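Side-chain contacts in tungsten-containing formylmethanofuran dehydrogenase 2 subunit C (Methanothermobacter wolfeii, PDB 5T5I), which probably serves as a beta-helical, largely structural subunit of the tungsten enzyme that interconverts carbon dioxide and formylmethanofuran: residues D24-K29 with K35-M40; G114-Q119 with S139-W144; G213-F218 with G256-A261. All blocks are in the same frame, centred on the assembly; numbering follows the deposited sequence.

Followed from the N terminus, the three contacts lie in series: each closes its own loop before the next opens, and none nests in or crosses another. Contact 1 closes a short, mostly helical link between helix 23-26 and strand 38-41, in the N-terminal part of the chain. Contact 2 spans strand 125-128 and ties together loops from successive turns of the parallel beta-helix, near the centre of the chain and beside a calcium ion. Contact 3 closes the longest excursion, joining the loop after strand 208-211 to strand 256-261 at the C-terminal end. Contacts 1 and 3 stand on opposite sides of the chain's centre, their own centres about 45 Å apart.

Contact 1 of 3, residues D24-K29 with K35-M40; sequences DVFAGK and KNIQIM
I37 packs on V25 and F26, with K29 CD at the side, where helix 23-26 runs into a type II beta turn (F26 to K29) against the residues leading into strand 38-41. I37 is the side chain to follow. Its CB points toward the turn, and CG1 leaves it opposite the carbonyl carbon (chi1 -75°), passing 4.2 Å from V25 CG1. The extended second torsion then pushes CD1 out as the leading methyl. This one carbon meets three neighbours: F26 CE1 at 3.6 Å, V25 CG1 at 3.8 Å and, more loosely, K29 CD at 4.1 Å. The phenylalanine crosses the isoleucine at about a right angle, and its side chain also touches I4 and L6 of strand 3-8, so a large apolar residue suits this buried place. Isoleucine suits its own site because its long branch bridges to the helix while its backbone pairs with L48. Lysine serves two ends at once: its CD passes obliquely by the isoleucine tip, its side chain also touches I34 of helix 31-35, and a bend at the last torsion (54°) turns the amine back to the helix, where K29 NZ donates to V25 O at 2.8 Å, in the carbonyl plane.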
loop_
_atom_site.group_PDB
_atom_site.type_symbol
_atom_site.label_atom_id
_atom_site.label_comp_id
_atom_site.label_asym_id
_atom_site.label_seq_id
_atom_site.Cartn_x
_atom_site.Cartn_y
_atom_site.Cartn_z
ATOM N N ASP C 24 58.454 22.812 10.756
ATOM C CA ASP C 24 58.701 24.244 11.007
ATOM C C ASP C 24 59.281 24.525 12.411
ATOM O O ASP C 24 60.128 25.406 12.557
ATOM C CB ASP C 24 57.418 25.059 10.803
ATOM C CG ASP C 24 56.851 24.935 9.405
ATOM O OD1 ASP C 24 56.223 23.882 9.107
ATOM O OD2 ASP C 24 57.077 25.856 8.593
ATOM N N VAL C 25 58.838 23.770 13.431
ATOM C CA VAL C 25 59.331 23.933 14.801
ATOM C C VAL C 25 60.625 23.145 14.992
ATOM O O VAL C 25 61.510 23.615 15.693
ATOM C CB VAL C 25 58.256 23.527 15.836
ATOM C CG1 VAL C 25 58.795 23.601 17.268
ATOM C CG2 VAL C 25 57.021 24.412 15.695
ATOM N N PHE C 26 60.723 21.935 14.401
ATOM C CA PHE C 26 61.906 21.077 14.552
ATOM C C PHE C 26 63.119 21.681 13.847
ATOM O O PHE C 26 64.242 21.448 14.288
ATOM C CB PHE C 26 61.618 19.646 14.054
ATOM C CG PHE C 26 60.815 18.750 14.982
ATOM C CD1 PHE C 26 59.822 19.275 15.807
ATOM C CD2 PHE C 26 60.970 17.371 14.942
ATOM C CE1 PHE C 26 59.087 18.444 16.656
ATOM C CE2 PHE C 26 60.221 16.542 15.778
ATOM C CZ PHE C 26 59.278 17.084 16.622
ATOM N N ALA C 27 62.900 22.499 12.788
ATOM C CA ALA C 27 63.995 23.143 12.042
ATOM C C ALA C 27 64.879 24.018 12.936
ATOM O O ALA C 27 64.363 24.828 13.706
ATOM C CB ALA C 27 63.435 23.965 10.892
ATOM N N GLY C 28 66.192 23.798 12.852
ATOM C CA GLY C 28 67.196 24.543 13.605
ATOM C C GLY C 28 67.387 24.130 15.054
ATOM O O GLY C 28 68.156 24.777 15.767
ATOM N N LYS C 29 66.710 23.056 15.515
ATOM C CA LYS C 29 66.810 22.582 16.896
ATOM C C LYS C 29 67.601 21.283 16.968
ATOM O O LYS C 29 67.469 20.428 16.097
ATOM C CB LYS C 29 65.410 22.331 17.484
ATOM C CG LYS C 29 64.606 23.589 17.752
ATOM C CD LYS C 29 63.313 23.261 18.505
ATOM C CE LYS C 29 62.511 24.479 18.915
ATOM N NZ LYS C 29 62.210 25.369 17.760
ATOM N N LYS C 35 63.361 17.509 22.501
ATOM C CA LYS C 35 62.792 16.858 23.693
ATOM C C LYS C 35 62.126 17.875 24.636
ATOM O O LYS C 35 61.228 17.494 25.374
ATOM C CB LYS C 35 63.868 16.093 24.487
ATOM C CG LYS C 35 64.438 14.857 23.799
ATOM C CD LYS C 35 65.616 14.305 24.603
ATOM C CE LYS C 35 66.239 13.089 23.972
ATOM N NZ LYS C 35 67.281 12.489 24.853
ATOM N N ASN C 36 62.586 19.150 24.632
ATOM C CA ASN C 36 62.021 20.216 25.475
ATOM C C ASN C 36 60.858 20.979 24.825
ATOM O O ASN C 36 60.334 21.893 25.458
ATOM C CB ASN C 36 63.132 21.204 25.915
ATOM C CG ASN C 36 64.098 20.605 26.902
ATOM O OD1 ASN C 36 63.738 19.757 27.718
ATOM N ND2 ASN C 36 65.345 21.056 26.884
ATOM N N ILE C 37 60.430 20.607 23.595
ATOM C CA ILE C 37 59.297 21.258 22.933
ATOM C C ILE C 37 58.055 21.063 23.804
ATOM O O ILE C 37 57.793 19.950 24.267
ATOM C CB ILE C 37 59.095 20.724 21.477
ATOM C CG1 ILE C 37 60.181 21.319 20.549
ATOM C CG2 ILE C 37 57.694 21.052 20.931
ATOM C CD1 ILE C 37 60.267 20.672 19.166
ATOM N N GLN C 38 57.296 22.139 24.026
ATOM C CA GLN C 38 56.104 22.058 24.855
ATOM C C GLN C 38 54.911 21.495 24.106
ATOM O O GLN C 38 54.686 21.823 22.938
ATOM C CB GLN C 38 55.741 23.431 25.434
ATOM C CG GLN C 38 56.776 23.927 26.450
ATOM C CD GLN C 38 56.378 25.239 27.088
ATOM O OE1 GLN C 38 55.741 26.097 26.465
ATOM N NE2 GLN C 38 56.765 25.439 28.341
ATOM N N ILE C 39 54.141 20.655 24.796
ATOM C CA ILE C 39 52.861 20.114 24.328
ATOM C C ILE C 39 51.865 20.183 25.504
ATOM O O ILE C 39 52.284 20.348 26.652
ATOM C CB ILE C 39 52.984 18.676 23.740
ATOM C CG1 ILE C 39 53.391 17.638 24.813
ATOM C CG2 ILE C 39 53.955 18.661 22.546
ATOM C CD1 ILE C 39 53.325 16.202 24.350
ATOM N N MET C 40 50.558 20.049 25.229
ATOM C CA MET C 40 49.549 20.053 26.299
ATOM C C MET C 40 49.153 18.625 26.641
ATOM O O MET C 40 49.025 17.795 25.745
ATOM C CB MET C 40 48.251 20.789 25.884
ATOM C CG MET C 40 48.415 22.247 25.548
ATOM S SD MET C 40 49.021 23.272 26.900
ATOM C CE MET C 40 47.699 23.019 28.191
#

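Contact 2 of 3, residues G114-Q119 with S139-W144; sequences GSWAGQ and SYRGDW. With CA (calcium ion), chain B.
The amide of Q119 comes to the carbonyl of S139 from above its plane, about 45° out of it, yet the N-H points almost straight at the oxygen: Q119 NE2 lies 3.1 Å from S139 O, at an N-H...O angle of 174°. An extended glutamine chain, CG anti to the backbone N, carries the amide between two beta-helix loops and sets NE2 at the edge of the Y140 ring. A water gives S139 O a second donor and accepts from W116, whose NE1 is 3.0 Å from it. The broad tryptophan ring meets those of Y135 and Y97 at nearly parallel planes. R141 NH2 meets its rim in the ring plane, 3.8 Å from W116 CZ2, the guanidinium turned 80° to the indole; the same nitrogen bonds to backbone of another protein's chain. A leucine in place of Q119, having no side-chain N-H, would probably leave S139 O to the water and its peptide freer to turn. S139 OG hydrogen-bonds to E164 and binds calcium at 2.7 Å, alongside D143 O and an acidic side chain of another protein's chain, consistent with the glutamine acting as second-shell support for a metal site between subunits.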
loop_
_atom_site.group_PDB
_atom_site.type_symbol
_atom_site.label_atom_id
_atom_site.label_comp_id
_atom_site.label_asym_id
_atom_site.label_seq_id
_atom_site.Cartn_x
_atom_site.Cartn_y
_atom_site.Cartn_z
ATOM N N GLY C 114 41.208 10.929 13.300
ATOM C CA GLY C 114 40.000 11.445 13.932
ATOM C C GLY C 114 39.341 12.511 13.086
ATOM O O GLY C 114 39.766 12.770 11.949
ATOM N N SER C 115 38.315 13.164 13.648
ATOM C CA SER C 115 37.599 14.222 12.946
ATOM C C SER C 115 38.472 15.453 12.710
ATOM O O SER C 115 39.471 15.657 13.401
ATOM C CB SER C 115 36.336 14.620 13.712
ATOM O OG SER C 115 35.476 13.502 13.823
ATOM N N TRP C 116 38.105 16.248 11.696
ATOM C CA TRP C 116 38.785 17.505 11.320
ATOM C C TRP C 116 40.192 17.305 10.727
ATOM O O TRP C 116 41.032 18.200 10.802
ATOM C CB TRP C 116 38.794 18.518 12.477
ATOM C CG TRP C 116 37.414 18.984 12.815
ATOM C CD1 TRP C 116 36.600 19.757 12.039
ATOM C CD2 TRP C 116 36.651 18.641 13.977
ATOM N NE1 TRP C 116 35.368 19.894 12.633
ATOM C CE2 TRP C 116 35.375 19.230 13.832
ATOM C CE3 TRP C 116 36.922 17.896 15.134
ATOM C CZ2 TRP C 116 34.373 19.105 14.809
ATOM C CZ3 TRP C 116 35.917 17.742 16.080
ATOM C CH2 TRP C 116 34.667 18.350 15.918
ATOM N N ALA C 117 40.418 16.182 10.044
ATOM C CA ALA C 117 41.682 15.956 9.345
ATOM C C ALA C 117 41.719 16.961 8.193
ATOM O O ALA C 117 40.774 17.034 7.413
ATOM C CB ALA C 117 41.751 14.536 8.805
ATOM N N GLY C 118 42.755 17.787 8.142
ATOM C CA GLY C 118 42.853 18.809 7.101
ATOM C C GLY C 118 41.836 19.938 7.194
ATOM O O GLY C 118 41.578 20.612 6.197
ATOM N N GLN C 119 41.262 20.196 8.383
ATOM C CA GLN C 119 40.332 21.327 8.560
ATOM C C GLN C 119 41.047 22.618 8.140
ATOM O O GLN C 119 42.222 22.793 8.481
ATOM C CB GLN C 119 39.908 21.440 10.022
ATOM C CG GLN C 119 38.999 22.658 10.351
ATOM C CD GLN C 119 38.708 22.707 11.830
ATOM O OE1 GLN C 119 39.587 22.452 12.651
ATOM N NE2 GLN C 119 37.461 22.957 12.215
ATOM N N SER C 139 35.481 23.505 7.344
ATOM C CA SER C 139 35.710 24.843 7.880
ATOM C C SER C 139 35.631 24.754 9.432
ATOM O O SER C 139 35.467 23.665 9.986
ATOM C CB SER C 139 34.642 25.812 7.367
ATOM O OG SER C 139 33.358 25.593 7.936
ATOM N N TYR C 140 35.744 25.892 10.105
ATOM C CA TYR C 140 35.571 26.005 11.554
ATOM C C TYR C 140 34.140 26.506 11.819
ATOM O O TYR C 140 33.572 27.204 10.979
ATOM C CB TYR C 140 36.596 26.981 12.165
ATOM C CG TYR C 140 36.427 27.181 13.655
ATOM C CD1 TYR C 140 36.732 26.165 14.553
ATOM C CD2 TYR C 140 35.924 28.376 14.165
ATOM C CE1 TYR C 140 36.522 26.323 15.922
ATOM C CE2 TYR C 140 35.721 28.549 15.533
ATOM C CZ TYR C 140 36.021 27.520 16.410
ATOM O OH TYR C 140 35.821 27.735 17.752
ATOM N N ARG C 141 33.574 26.157 12.983
ATOM C CA ARG C 141 32.229 26.616 13.413
ATOM C C ARG C 141 32.031 28.117 13.155
ATOM O O ARG C 141 32.910 28.932 13.457
ATOM C CB ARG C 141 31.998 26.385 14.918
ATOM C CG ARG C 141 32.131 24.924 15.409
ATOM C CD ARG C 141 31.383 23.918 14.535
ATOM N NE ARG C 141 31.406 22.560 15.090
ATOM C CZ ARG C 141 30.766 21.512 14.568
ATOM N NH1 ARG C 141 30.028 21.651 13.469
ATOM N NH2 ARG C 141 30.842 20.327 15.147
ATOM N N GLY C 142 30.919 28.449 12.517
ATOM C CA GLY C 142 30.534 29.820 12.224
ATOM C C GLY C 142 31.142 30.445 10.986
ATOM O O GLY C 142 30.558 31.387 10.431
ATOM N N ASP C 143 32.302 29.949 10.532
ATOM C CA ASP C 143 32.959 30.554 9.382
ATOM C C ASP C 143 32.349 30.020 8.091
ATOM O O ASP C 143 32.063 28.833 7.973
ATOM C CB ASP C 143 34.477 30.314 9.430
ATOM C CG ASP C 143 35.314 31.376 8.731
ATOM O OD1 ASP C 143 34.784 32.049 7.806
ATOM O OD2 ASP C 143 36.476 31.552 9.118
ATOM N N TRP C 144 32.189 30.910 7.115
ATOM C CA TRP C 144 31.628 30.603 5.793
ATOM C C TRP C 144 32.763 30.322 4.771
ATOM O O TRP C 144 32.464 30.027 3.628
ATOM C CB TRP C 144 30.700 31.748 5.307
ATOM C CG TRP C 144 31.349 33.097 5.173
ATOM C CD1 TRP C 144 31.773 33.682 4.018
ATOM C CD2 TRP C 144 31.540 34.071 6.211
ATOM N NE1 TRP C 144 32.274 34.939 4.278
ATOM C CE2 TRP C 144 32.131 35.210 5.614
ATOM C CE3 TRP C 144 31.315 34.079 7.600
ATOM C CZ2 TRP C 144 32.504 36.335 6.354
ATOM C CZ3 TRP C 144 31.688 35.192 8.332
ATOM C CH2 TRP C 144 32.230 36.324 7.706
HETATM CA CA CA B . 31.285 26.665 9.246
HETATM O O HOH W 1 33.406 22.053 11.784
#

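Contact 3 of 3, residues G213-F218 with G256-A261; sequences GMMQEF and GIVYAA
F218 drives the CZ corner of its ring into the saddle of V258, a shallow hollow formed by CB and the two methyls. The fit is even: F218 CZ lies 4.0 Å from V258 CG1 and 4.1 Å from V258 CG2. Ring and valine approach from opposite directions, so the branched residue cradles the end of the aromatic one. The loop after strand 208-211 contributes a second bump, M215. Its chain bends at the last torsion (chi3 -57°) and thereby folds the methyl back over one face of the F218 ring, with CE 3.6 Å above the plane toward the rim, a Met-aromatic contact within the loop. From there M215 CE also reaches A260 CB at 3.9 Å, while M215 SD rests more loosely on V258 CG1. Alternation along strand 256-261 is consistent with the residues found here: V258 and A260 face the loop, and Y259 points away. Alanine leaves room for the long methionine beside it, and valine provides the fork. F222, F245 and I268 extend the apolar surroundings at this C-terminal end of the beta-helix. No hydrogen bond links the two segments directly; the side chain of N265 instead bonds to G213 O, M215 N and A261 O. The chemistry therefore divides the work: dispersion between buried sulfur, methyls and ring joins loop to strand, while one asparagine satisfies polar backbone atoms of both.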
loop_
_atom_site.group_PDB
_atom_site.type_symbol
_atom_site.label_atom_id
_atom_site.label_comp_id
_atom_site.label_asym_id
_atom_site.label_seq_id
_atom_site.Cartn_x
_atom_site.Cartn_y
_atom_site.Cartn_z
ATOM N N GLY C 213 30.260 5.018 -6.722
ATOM C CA GLY C 213 29.406 3.974 -6.167
ATOM C C GLY C 213 27.952 4.414 -6.150
ATOM O O GLY C 213 27.521 5.243 -6.967
ATOM N N MET C 214 27.184 3.840 -5.230
ATOM C CA MET C 214 25.754 4.099 -5.107
ATOM C C MET C 214 25.438 5.201 -4.104
ATOM O O MET C 214 25.933 5.156 -2.978
ATOM C CB MET C 214 25.045 2.800 -4.660
ATOM C CG MET C 214 23.551 2.947 -4.440
ATOM S SD MET C 214 22.758 1.363 -4.088
ATOM C CE MET C 214 21.076 1.789 -4.342
ATOM N N MET C 215 24.541 6.129 -4.480
ATOM C CA MET C 215 23.978 7.126 -3.554
ATOM C C MET C 215 22.631 6.495 -3.153
ATOM O O MET C 215 21.784 6.306 -4.027
ATOM C CB MET C 215 23.731 8.495 -4.216
ATOM C CG MET C 215 24.984 9.189 -4.668
ATOM S SD MET C 215 24.746 10.948 -4.991
ATOM C CE MET C 215 23.483 10.908 -6.183
ATOM N N GLN C 216 22.448 6.092 -1.886
ATOM C CA GLN C 216 21.176 5.464 -1.484
ATOM C C GLN C 216 19.983 6.425 -1.656
ATOM O O GLN C 216 18.914 5.996 -2.090
ATOM C CB GLN C 216 21.211 4.953 -0.032
ATOM C CG GLN C 216 22.182 3.806 0.236
ATOM C CD GLN C 216 22.111 3.335 1.680
ATOM O OE1 GLN C 216 21.048 3.317 2.309
ATOM N NE2 GLN C 216 23.231 2.904 2.240
ATOM N N GLU C 217 20.188 7.714 -1.304
ATOM C CA GLU C 217 19.188 8.783 -1.383
ATOM C C GLU C 217 19.836 10.055 -1.903
ATOM O O GLU C 217 21.023 10.265 -1.688
ATOM C CB GLU C 217 18.630 9.091 0.004
ATOM C CG GLU C 217 17.938 7.926 0.691
ATOM C CD GLU C 217 17.659 8.232 2.149
ATOM O OE1 GLU C 217 16.879 9.174 2.418
ATOM O OE2 GLU C 217 18.312 7.620 3.024
ATOM N N PHE C 218 19.056 10.900 -2.578
ATOM C CA PHE C 218 19.545 12.171 -3.108
ATOM C C PHE C 218 18.551 13.300 -2.744
ATOM O O PHE C 218 17.785 13.125 -1.796
ATOM C CB PHE C 218 19.887 12.041 -4.603
ATOM C CG PHE C 218 20.705 13.152 -5.242
ATOM C CD1 PHE C 218 21.791 13.718 -4.579
ATOM C CD2 PHE C 218 20.353 13.666 -6.483
ATOM C CE1 PHE C 218 22.516 14.757 -5.156
ATOM C CE2 PHE C 218 21.084 14.707 -7.057
ATOM C CZ PHE C 218 22.174 15.228 -6.402
ATOM N N GLY C 256 26.515 24.301 -8.467
ATOM C CA GLY C 256 27.229 23.074 -8.142
ATOM C C GLY C 256 26.849 21.920 -9.049
ATOM O O GLY C 256 25.759 21.919 -9.607
ATOM N N ILE C 257 27.765 20.966 -9.247
ATOM C CA ILE C 257 27.532 19.795 -10.109
ATOM C C ILE C 257 27.755 18.514 -9.310
ATOM O O ILE C 257 28.771 18.388 -8.616
ATOM C CB ILE C 257 28.435 19.823 -11.387
ATOM C CG1 ILE C 257 28.115 21.027 -12.304
ATOM C CG2 ILE C 257 28.342 18.521 -12.182
ATOM C CD1 ILE C 257 26.697 21.032 -12.970
ATOM N N VAL C 258 26.815 17.562 -9.422
ATOM C CA VAL C 258 26.951 16.226 -8.840
ATOM C C VAL C 258 26.935 15.219 -10.010
ATOM O O VAL C 258 25.970 15.202 -10.786
ATOM C CB VAL C 258 25.855 15.890 -7.790
ATOM C CG1 VAL C 258 25.941 14.423 -7.347
ATOM C CG2 VAL C 258 25.961 16.808 -6.577
ATOM N N TYR C 259 27.990 14.391 -10.121
ATOM C CA TYR C 259 28.081 13.297 -11.104
ATOM C C TYR C 259 27.882 11.981 -10.327
ATOM O O TYR C 259 28.510 11.789 -9.288
ATOM C CB TYR C 259 29.447 13.261 -11.816
ATOM C CG TYR C 259 29.647 14.352 -12.843
ATOM C CD1 TYR C 259 29.017 14.294 -14.079
ATOM C CD2 TYR C 259 30.547 15.388 -12.621
ATOM C CE1 TYR C 259 29.238 15.268 -15.053
ATOM C CE2 TYR C 259 30.817 16.338 -13.608
ATOM C CZ TYR C 259 30.143 16.288 -14.814
ATOM O OH TYR C 259 30.410 17.238 -15.775
ATOM N N ALA C 260 26.999 11.105 -10.800
ATOM C CA ALA C 260 26.750 9.820 -10.145
ATOM C C ALA C 260 26.779 8.705 -11.208
ATOM O O ALA C 260 26.043 8.788 -12.202
ATOM C CB ALA C 260 25.408 9.843 -9.424
ATOM N N ALA C 261 27.642 7.684 -11.011
ATOM C CA ALA C 261 27.821 6.545 -11.946
ATOM C C ALA C 261 26.486 5.902 -12.335
ATOM O O ALA C 261 25.684 5.561 -11.451
ATOM C CB ALA C 261 28.734 5.498 -11.340
#